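Macrolide export ATP-binding/permease protein MacB (Actinobacillus actinomycetemcomitans, PDB 3FTJ) probably exports macrolides across the inner membrane, powered by ATP, as the ABC transporter of the tripartite MacAB-TdeA efflux system, conferring resistance. Local coordinates at residues A[34-48]-A[192-205]. Numbering follows the deposited sequence.
Sequences NLKISDANTLSKQSY and SLTELLKSLHGKKD
D39 OD2 is gripped by two donors from opposite faces of its carboxylate plane: H201 NE2 across the contact, at 2.5 Å, and the backbone N of K36, at 3.0 Å. The second bond ties the carboxylate to the N-cap residue of its own helix. With CG of H201 beside its backbone N (chi1 -72°), the ring is directed at D39, and the NE2 bond lies in the imidazole plane but meets OD2 41° out of the carboxylate plane. H201 ND1 gives an in-plane bond to the syn lone pair of D205 OD1 at 2.6 Å, fixing the ring's rotation: a worked example of how a histidine donating from both nitrogens can join carboxylates from separate parts of a chain. K203 NZ forms a salt bridge with D205 OD2.

Beyond this cluster the helices run roughly antiparallel, at 140°. L43 CD2 lies 3.9 Å from L196 CD2 and also meets L193. At the far end the Y48 hydroxyl abuts S192 CB. In this periplasmic region of MacB, I18 of strand 15-20 lies against L35, L193 and L197, while L43 also packs on I49 of strand 49-64. Flanked by two buried carboxylates, H201 is probably protonated, and its positive charge would then offset theirs.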
ATOM      1  N   ASN A  34      -1.243 -15.032  -0.388  1.00 21.25           N
ATOM      2  CA  ASN A  34      -1.355 -15.631  -1.712  1.00 19.23           C
ATOM      3  C   ASN A  34      -1.276 -14.614  -2.835  1.00 21.29           C
ATOM      4  O   ASN A  34      -1.016 -14.967  -3.988  1.00 23.28           O
ATOM      5  CB  ASN A  34      -2.613 -16.488  -1.819  1.00 19.59           C
ATOM      6  CG  ASN A  34      -2.424 -17.861  -1.217  1.00 24.48           C
ATOM      7  OD1 ASN A  34      -3.256 -18.339  -0.448  1.00 28.42           O
ATOM      8  ND2 ASN A  34      -1.317 -18.505  -1.563  1.00 26.36           N
ATOM      9  N   LEU A  35      -1.479 -13.343  -2.501  1.00 19.53           N
ATOM     10  CA  LEU A  35      -1.269 -12.285  -3.486  1.00 20.78           C
ATOM     11  C   LEU A  35       0.219 -12.215  -3.833  1.00 20.18           C
ATOM     12  O   LEU A  35       1.065 -12.256  -2.941  1.00 20.13           O
ATOM     13  CB  LEU A  35      -1.761 -10.940  -2.942  1.00 19.30           C
ATOM     14  CG  LEU A  35      -3.285 -10.835  -2.781  1.00 19.25           C
ATOM     15  CD1 LEU A  35      -3.688  -9.561  -2.054  1.00 19.77           C
ATOM     16  CD2 LEU A  35      -3.964 -10.912  -4.154  1.00 22.62           C
ATOM     17  N   LYS A  36       0.528 -12.112  -5.123  1.00 19.13           N
ATOM     18  CA  LYS A  36       1.910 -12.068  -5.603  1.00 20.78           C
ATOM     19  C   LYS A  36       2.135 -10.885  -6.517  1.00 17.94           C
ATOM     20  O   LYS A  36       1.204 -10.369  -7.130  1.00 18.61           O
ATOM     21  CB  LYS A  36       2.260 -13.326  -6.405  1.00 21.19           C
ATOM     22  CG  LYS A  36       1.729 -14.622  -5.866  1.00 22.50           C
ATOM     23  CD  LYS A  36       2.061 -15.735  -6.823  1.00 24.65           C
ATOM     24  CE  LYS A  36       1.579 -17.087  -6.327  1.00 36.62           C
ATOM     25  NZ  LYS A  36       2.157 -18.222  -7.152  1.00 42.18           N
ATOM     26  N   ILE A  37       3.392 -10.488  -6.641  1.00 18.76           N
ATOM     27  CA  ILE A  37       3.779  -9.437  -7.577  1.00 20.44           C
ATOM     28  C   ILE A  37       3.359  -9.778  -9.010  1.00 20.32           C
ATOM     29  O   ILE A  37       2.973  -8.891  -9.774  1.00 21.77           O
ATOM     30  CB  ILE A  37       5.296  -9.164  -7.510  1.00 19.79           C
ATOM     31  CG1 ILE A  37       5.645  -8.515  -6.170  1.00 15.64           C
ATOM     32  CG2 ILE A  37       5.738  -8.273  -8.663  1.00 23.86           C
ATOM     33  CD1 ILE A  37       4.891  -7.225  -5.902  1.00 13.60           C
ATOM     34  N   SER A  38       3.405 -11.058  -9.369  1.00 21.72           N
ATOM     35  CA  SER A  38       2.987 -11.473 -10.713  1.00 24.61           C
ATOM     36  C   SER A  38       1.481 -11.270 -10.928  1.00 24.81           C
ATOM     37  O   SER A  38       1.051 -10.945 -12.036  1.00 23.38           O
ATOM     38  CB  SER A  38       3.367 -12.926 -10.994  1.00 24.83           C
ATOM     39  OG  SER A  38       2.801 -13.804 -10.039  1.00 22.96           O
ATOM     40  N   ASP A  39       0.692 -11.480  -9.874  1.00 19.75           N
ATOM     41  CA  ASP A  39      -0.708 -11.094  -9.885  1.00 17.79           C
ATOM     42  C   ASP A  39      -0.822  -9.606 -10.242  1.00 23.38           C
ATOM     43  O   ASP A  39      -1.577  -9.236 -11.145  1.00 20.54           O
ATOM     44  CB  ASP A  39      -1.360 -11.335  -8.520  1.00 21.93           C
ATOM     45  CG  ASP A  39      -1.447 -12.809  -8.149  1.00 24.19           C
ATOM     46  OD1 ASP A  39      -1.315 -13.684  -9.032  1.00 21.33           O
ATOM     47  OD2 ASP A  39      -1.659 -13.087  -6.948  1.00 23.95           O
ATOM     48  N   ALA A  40      -0.064  -8.759  -9.539  1.00 18.28           N
ATOM     49  CA  ALA A  40      -0.080  -7.320  -9.787  1.00 21.01           C
ATOM     50  C   ALA A  40       0.352  -6.976 -11.213  1.00 23.91           C
ATOM     51  O   ALA A  40      -0.185  -6.055 -11.826  1.00 23.82           O
ATOM     52  CB  ALA A  40       0.801  -6.583  -8.773  1.00 19.79           C
ATOM     53  N   ASN A  41       1.319  -7.716 -11.739  1.00 25.36           N
ATOM     54  CA  ASN A  41       1.775  -7.487 -13.102  1.00 26.37           C
ATOM     55  C   ASN A  41       0.653  -7.760 -14.104  1.00 27.77           C
ATOM     56  O   ASN A  41       0.397  -6.963 -15.000  1.00 30.88           O
ATOM     57  CB  ASN A  41       2.992  -8.360 -13.406  1.00 29.72           C
ATOM     58  CG  ASN A  41       3.624  -8.036 -14.750  1.00 37.57           C
ATOM     59  OD1 ASN A  41       3.680  -8.885 -15.641  1.00 40.88           O
ATOM     60  ND2 ASN A  41       4.085  -6.799 -14.909  1.00 32.45           N
ATOM     61  N   THR A  42      -0.025  -8.889 -13.945  1.00 27.48           N
ATOM     62  CA  THR A  42      -1.130  -9.231 -14.832  1.00 24.00           C
ATOM     63  C   THR A  42      -2.267  -8.215 -14.756  1.00 26.23           C
ATOM     64  O   THR A  42      -2.858  -7.845 -15.776  1.00 23.80           O
ATOM     65  CB  THR A  42      -1.648 -10.625 -14.527  1.00 27.35           C
ATOM     66  OG1 THR A  42      -0.582 -11.557 -14.728  1.00 28.51           O
ATOM     67  CG2 THR A  42      -2.816 -10.981 -15.449  1.00 27.87           C
ATOM     68  N   LEU A  43      -2.563  -7.744 -13.551  1.00 22.15           N
ATOM     69  CA  LEU A  43      -3.590  -6.724 -13.375  1.00 25.19           C
ATOM     70  C   LEU A  43      -3.209  -5.428 -14.086  1.00 25.11           C
ATOM     71  O   LEU A  43      -4.049  -4.776 -14.698  1.00 26.63           O
ATOM     72  CB  LEU A  43      -3.849  -6.463 -11.888  1.00 21.42           C
ATOM     73  CG  LEU A  43      -4.524  -7.601 -11.112  1.00 23.38           C
ATOM     74  CD1 LEU A  43      -4.396  -7.396  -9.599  1.00 24.75           C
ATOM     75  CD2 LEU A  43      -5.985  -7.718 -11.506  1.00 24.20           C
ATOM     76  N   SER A  44      -1.936  -5.062 -14.014  1.00 24.23           N
ATOM     77  CA  SER A  44      -1.477  -3.811 -14.619  1.00 26.83           C
ATOM     78  C   SER A  44      -1.714  -3.800 -16.121  1.00 29.07           C
ATOM     79  O   SER A  44      -1.689  -2.742 -16.751  1.00 29.05           O
ATOM     80  CB  SER A  44       0.007  -3.587 -14.350  1.00 26.27           C
ATOM     81  OG  SER A  44       0.782  -4.588 -14.986  1.00 25.41           O
ATOM     82  N   LYS A  45      -1.946  -4.982 -16.688  1.00 27.81           N
ATOM     83  CA  LYS A  45      -2.108  -5.116 -18.128  1.00 31.36           C
ATOM     84  C   LYS A  45      -3.559  -5.100 -18.608  1.00 32.97           C
ATOM     85  O   LYS A  45      -3.811  -4.986 -19.806  1.00 40.66           O
ATOM     86  CB  LYS A  45      -1.378  -6.361 -18.632  1.00 31.16           C
ATOM     87  CG  LYS A  45       0.130  -6.184 -18.630  1.00 30.19           C
ATOM     88  CD  LYS A  45       0.872  -7.481 -18.838  1.00 35.83           C
ATOM     89  CE  LYS A  45       2.374  -7.209 -18.925  1.00 45.75           C
ATOM     90  NZ  LYS A  45       3.198  -8.454 -18.912  1.00 50.65           N
ATOM     91  N   GLN A  46      -4.510  -5.216 -17.686  1.00 29.51           N
ATOM     92  CA  GLN A  46      -5.919  -5.157 -18.059  1.00 29.00           C
ATOM     93  C   GLN A  46      -6.232  -3.759 -18.567  1.00 30.94           C
ATOM     94  O   GLN A  46      -5.702  -2.771 -18.061  1.00 26.76           O
ATOM     95  CB  GLN A  46      -6.828  -5.514 -16.878  1.00 27.67           C
ATOM     96  CG  GLN A  46      -6.545  -6.878 -16.289  1.00 30.20           C
ATOM     97  CD  GLN A  46      -6.198  -7.906 -17.351  1.00 31.42           C
ATOM     98  OE1 GLN A  46      -5.106  -8.478 -17.345  1.00 31.59           O
ATOM     99  NE2 GLN A  46      -7.123  -8.139 -18.272  1.00 31.98           N
ATOM    100  N   SER A  47      -7.100  -3.678 -19.567  1.00 33.02           N
ATOM    101  CA  SER A  47      -7.355  -2.409 -20.237  1.00 32.24           C
ATOM    102  C   SER A  47      -8.152  -1.475 -19.347  1.00 29.26           C
ATOM    103  O   SER A  47      -8.083  -0.258 -19.492  1.00 28.63           O
ATOM    104  CB  SER A  47      -8.092  -2.644 -21.559  1.00 37.84           C
ATOM    105  OG  SER A  47      -9.276  -3.400 -21.350  1.00 36.99           O
ATOM    106  N   TYR A  48      -8.913  -2.051 -18.426  1.00 29.80           N
ATOM    107  CA  TYR A  48      -9.748  -1.253 -17.534  1.00 36.24           C
ATOM    108  C   TYR A  48      -9.007  -0.802 -16.277  1.00 31.07           C
ATOM    109  O   TYR A  48      -9.600  -0.196 -15.389  1.00 32.00           O
ATOM    110  CB  TYR A  48     -11.008  -2.031 -17.144  1.00 33.77           C
ATOM    111  CG  TYR A  48     -10.734  -3.401 -16.566  1.00 29.39           C
ATOM    112  CD1 TYR A  48     -10.573  -4.504 -17.391  1.00 30.79           C
ATOM    113  CD2 TYR A  48     -10.646  -3.592 -15.197  1.00 26.49           C
ATOM    114  CE1 TYR A  48     -10.324  -5.760 -16.867  1.00 32.99           C
ATOM    115  CE2 TYR A  48     -10.398  -4.840 -14.663  1.00 27.40           C
ATOM    116  CZ  TYR A  48     -10.233  -5.920 -15.500  1.00 31.49           C
ATOM    117  OH  TYR A  48      -9.988  -7.165 -14.967  1.00 30.87           O
ATOM    118  N   SER A 192     -14.699  -8.382 -13.206  1.00 22.39           N
ATOM    119  CA  SER A 192     -13.611  -8.849 -14.065  1.00 26.88           C
ATOM    120  C   SER A 192     -12.369  -9.132 -13.225  1.00 26.75           C
ATOM    121  O   SER A 192     -11.688 -10.141 -13.402  1.00 26.66           O
ATOM    122  CB  SER A 192     -13.266  -7.795 -15.117  1.00 29.20           C
ATOM    123  OG  SER A 192     -14.425  -7.307 -15.768  1.00 33.12           O
ATOM    124  N   LEU A 193     -12.087  -8.216 -12.309  1.00 22.53           N
ATOM    125  CA  LEU A 193     -10.929  -8.295 -11.443  1.00 25.41           C
ATOM    126  C   LEU A 193     -11.016  -9.543 -10.565  1.00 25.41           C
ATOM    127  O   LEU A 193     -10.042 -10.276 -10.408  1.00 23.21           O
ATOM    128  CB  LEU A 193     -10.879  -7.028 -10.592  1.00 27.94           C
ATOM    129  CG  LEU A 193      -9.567  -6.601  -9.962  1.00 34.55           C
ATOM    130  CD1 LEU A 193      -9.726  -5.196  -9.397  1.00 36.17           C
ATOM    131  CD2 LEU A 193      -9.188  -7.582  -8.879  1.00 31.09           C
ATOM    132  N   THR A 194     -12.199  -9.780 -10.003  1.00 24.58           N
ATOM    133  CA  THR A 194     -12.454 -10.966  -9.191  1.00 20.93           C
ATOM    134  C   THR A 194     -12.282 -12.241  -9.996  1.00 24.53           C
ATOM    135  O   THR A 194     -11.647 -13.190  -9.549  1.00 23.29           O
ATOM    136  CB  THR A 194     -13.869 -10.963  -8.622  1.00 21.54           C
ATOM    137  OG1 THR A 194     -14.027  -9.842  -7.746  1.00 28.11           O
ATOM    138  CG2 THR A 194     -14.138 -12.254  -7.854  1.00 24.94           C
ATOM    139  N   GLU A 195     -12.853 -12.276 -11.190  1.00 24.30           N
ATOM    140  CA  GLU A 195     -12.731 -13.475 -12.005  1.00 27.15           C
ATOM    141  C   GLU A 195     -11.287 -13.757 -12.411  1.00 23.31           C
ATOM    142  O   GLU A 195     -10.853 -14.903 -12.383  1.00 23.45           O
ATOM    143  CB  GLU A 195     -13.670 -13.421 -13.214  1.00 28.23           C
ATOM    144  CG  GLU A 195     -15.105 -13.719 -12.825  1.00 30.60           C
ATOM    145  CD  GLU A 195     -15.202 -14.895 -11.851  1.00 39.59           C
ATOM    146  OE1 GLU A 195     -14.647 -15.974 -12.159  1.00 42.89           O
ATOM    147  OE2 GLU A 195     -15.829 -14.741 -10.774  1.00 37.20           O
ATOM    148  N   LEU A 196     -10.541 -12.711 -12.763  1.00 21.85           N
ATOM    149  CA  LEU A 196      -9.146 -12.883 -13.155  1.00 23.74           C
ATOM    150  C   LEU A 196      -8.311 -13.453 -12.003  1.00 25.83           C
ATOM    151  O   LEU A 196      -7.578 -14.432 -12.181  1.00 22.48           O
ATOM    152  CB  LEU A 196      -8.549 -11.566 -13.655  1.00 25.85           C
ATOM    153  CG  LEU A 196      -7.065 -11.543 -14.048  1.00 23.22           C
ATOM    154  CD1 LEU A 196      -6.745 -12.562 -15.135  1.00 22.24           C
ATOM    155  CD2 LEU A 196      -6.667 -10.142 -14.502  1.00 24.50           C
ATOM    156  N   LEU A 197      -8.444 -12.856 -10.819  1.00 24.75           N
ATOM    157  CA  LEU A 197      -7.686 -13.304  -9.648  1.00 24.65           C
ATOM    158  C   LEU A 197      -8.059 -14.703  -9.178  1.00 23.14           C
ATOM    159  O   LEU A 197      -7.192 -15.448  -8.724  1.00 24.00           O
ATOM    160  CB  LEU A 197      -7.817 -12.313  -8.491  1.00 23.03           C
ATOM    161  CG  LEU A 197      -6.938 -11.074  -8.593  1.00 23.64           C
ATOM    162  CD1 LEU A 197      -7.440 -10.021  -7.636  1.00 28.51           C
ATOM    163  CD2 LEU A 197      -5.479 -11.420  -8.297  1.00 29.44           C
ATOM    164  N   LYS A 198      -9.344 -15.051  -9.253  1.00 20.81           N
ATOM    165  CA  LYS A 198      -9.775 -16.433  -9.018  1.00 24.23           C
ATOM    166  C   LYS A 198      -9.098 -17.401  -9.992  1.00 21.12           C
ATOM    167  O   LYS A 198      -8.632 -18.463  -9.593  1.00 23.89           O
ATOM    168  CB  LYS A 198     -11.298 -16.575  -9.134  1.00 27.54           C
ATOM    169  CG  LYS A 198     -12.075 -15.797  -8.087  1.00 32.72           C
ATOM    170  CD  LYS A 198     -13.566 -15.757  -8.389  1.00 37.68           C
ATOM    171  CE  LYS A 198     -14.217 -17.116  -8.187  1.00 40.64           C
ATOM    172  NZ  LYS A 198     -15.708 -16.986  -8.210  1.00 52.83           N
ATOM    173  N   SER A 199      -9.066 -17.031 -11.269  1.00 24.70           N
ATOM    174  CA  SER A 199      -8.406 -17.825 -12.305  1.00 23.37           C
ATOM    175  C   SER A 199      -6.917 -17.987 -11.989  1.00 22.22           C
ATOM    176  O   SER A 199      -6.345 -19.076 -12.121  1.00 20.53           O
ATOM    177  CB  SER A 199      -8.577 -17.142 -13.664  1.00 21.97           C
ATOM    178  OG  SER A 199      -8.005 -17.905 -14.712  1.00 23.44           O
ATOM    179  N   LEU A 200      -6.298 -16.886 -11.580  1.00 22.14           N
ATOM    180  CA  LEU A 200      -4.884 -16.873 -11.226  1.00 22.44           C
ATOM    181  C   LEU A 200      -4.604 -17.772 -10.031  1.00 22.13           C
ATOM    182  O   LEU A 200      -3.717 -18.630 -10.081  1.00 23.54           O
ATOM    183  CB  LEU A 200      -4.457 -15.450 -10.888  1.00 21.32           C
ATOM    184  CG  LEU A 200      -3.518 -14.662 -11.799  1.00 23.42           C
ATOM    185  CD1 LEU A 200      -3.396 -15.259 -13.172  1.00 23.71           C
ATOM    186  CD2 LEU A 200      -3.959 -13.200 -11.850  1.00 20.65           C
ATOM    187  N   HIS A 201      -5.362 -17.573  -8.957  1.00 21.55           N
ATOM    188  CA  HIS A 201      -5.133 -18.290  -7.698  1.00 22.67           C
ATOM    189  C   HIS A 201      -5.728 -19.688  -7.679  1.00 23.71           C
ATOM    190  O   HIS A 201      -5.347 -20.517  -6.852  1.00 26.05           O
ATOM    191  CB  HIS A 201      -5.701 -17.494  -6.518  1.00 23.45           C
ATOM    192  CG  HIS A 201      -4.906 -16.273  -6.178  1.00 24.71           C
ATOM    193  ND1 HIS A 201      -5.093 -15.560  -5.007  1.00 20.23           N
ATOM    194  CD2 HIS A 201      -3.897 -15.657  -6.834  1.00 19.85           C
ATOM    195  CE1 HIS A 201      -4.258 -14.540  -4.979  1.00 19.12           C
ATOM    196  NE2 HIS A 201      -3.518 -14.574  -6.076  1.00 21.24           N
ATOM    197  N   GLY A 202      -6.675 -19.943  -8.575  1.00 24.60           N
ATOM    198  CA  GLY A 202      -7.365 -21.220  -8.606  1.00 24.19           C
ATOM    199  C   GLY A 202      -8.522 -21.303  -7.625  1.00 29.01           C
ATOM    200  O   GLY A 202      -9.183 -22.339  -7.536  1.00 28.76           O
ATOM    201  N   LYS A 203      -8.765 -20.213  -6.897  1.00 26.36           N
ATOM    202  CA  LYS A 203      -9.813 -20.161  -5.873  1.00 27.49           C
ATOM    203  C   LYS A 203      -9.975 -18.743  -5.319  1.00 30.05           C
ATOM    204  O   LYS A 203      -9.069 -17.912  -5.425  1.00 30.42           O
ATOM    205  CB  LYS A 203      -9.489 -21.113  -4.717  1.00 28.61           C
ATOM    206  CG  LYS A 203      -8.284 -20.680  -3.877  1.00 30.68           C
ATOM    207  CD  LYS A 203      -8.047 -21.633  -2.721  1.00 34.05           C
ATOM    208  CE  LYS A 203      -7.233 -20.979  -1.605  1.00 45.66           C
ATOM    209  NZ  LYS A 203      -5.788 -20.771  -1.949  1.00 40.47           N
ATOM    210  N   LYS A 204     -11.123 -18.475  -4.709  1.00 26.26           N
ATOM    211  CA  LYS A 204     -11.376 -17.164  -4.122  1.00 28.55           C
ATOM    212  C   LYS A 204     -10.790 -17.118  -2.715  1.00 32.07           C
ATOM    213  O   LYS A 204     -11.448 -17.479  -1.740  1.00 27.16           O
ATOM    214  CB  LYS A 204     -12.879 -16.851  -4.100  1.00 29.72           C
ATOM    215  CG  LYS A 204     -13.232 -15.510  -3.474  1.00 33.17           C
ATOM    216  CD  LYS A 204     -13.480 -14.445  -4.520  1.00 30.72           C
ATOM    217  CE  LYS A 204     -13.759 -13.091  -3.890  1.00 31.16           C
ATOM    218  NZ  LYS A 204     -14.549 -13.227  -2.645  1.00 40.70           N
ATOM    219  N   ASP A 205      -9.536 -16.685  -2.631  1.00 27.21           N
ATOM    220  CA  ASP A 205      -8.826 -16.620  -1.369  1.00 24.68           C
ATOM    221  C   ASP A 205      -8.377 -15.191  -1.103  1.00 26.76           C
ATOM    222  O   ASP A 205      -7.313 -14.957  -0.532  1.00 27.65           O
ATOM    223  CB  ASP A 205      -7.626 -17.567  -1.389  1.00 25.41           C
ATOM    224  CG  ASP A 205      -6.647 -17.245  -2.497  1.00 26.32           C
ATOM    225  OD1 ASP A 205      -6.797 -16.187  -3.136  1.00 25.04           O
ATOM    226  OD2 ASP A 205      -5.721 -18.049  -2.726  1.00 28.05           O
TER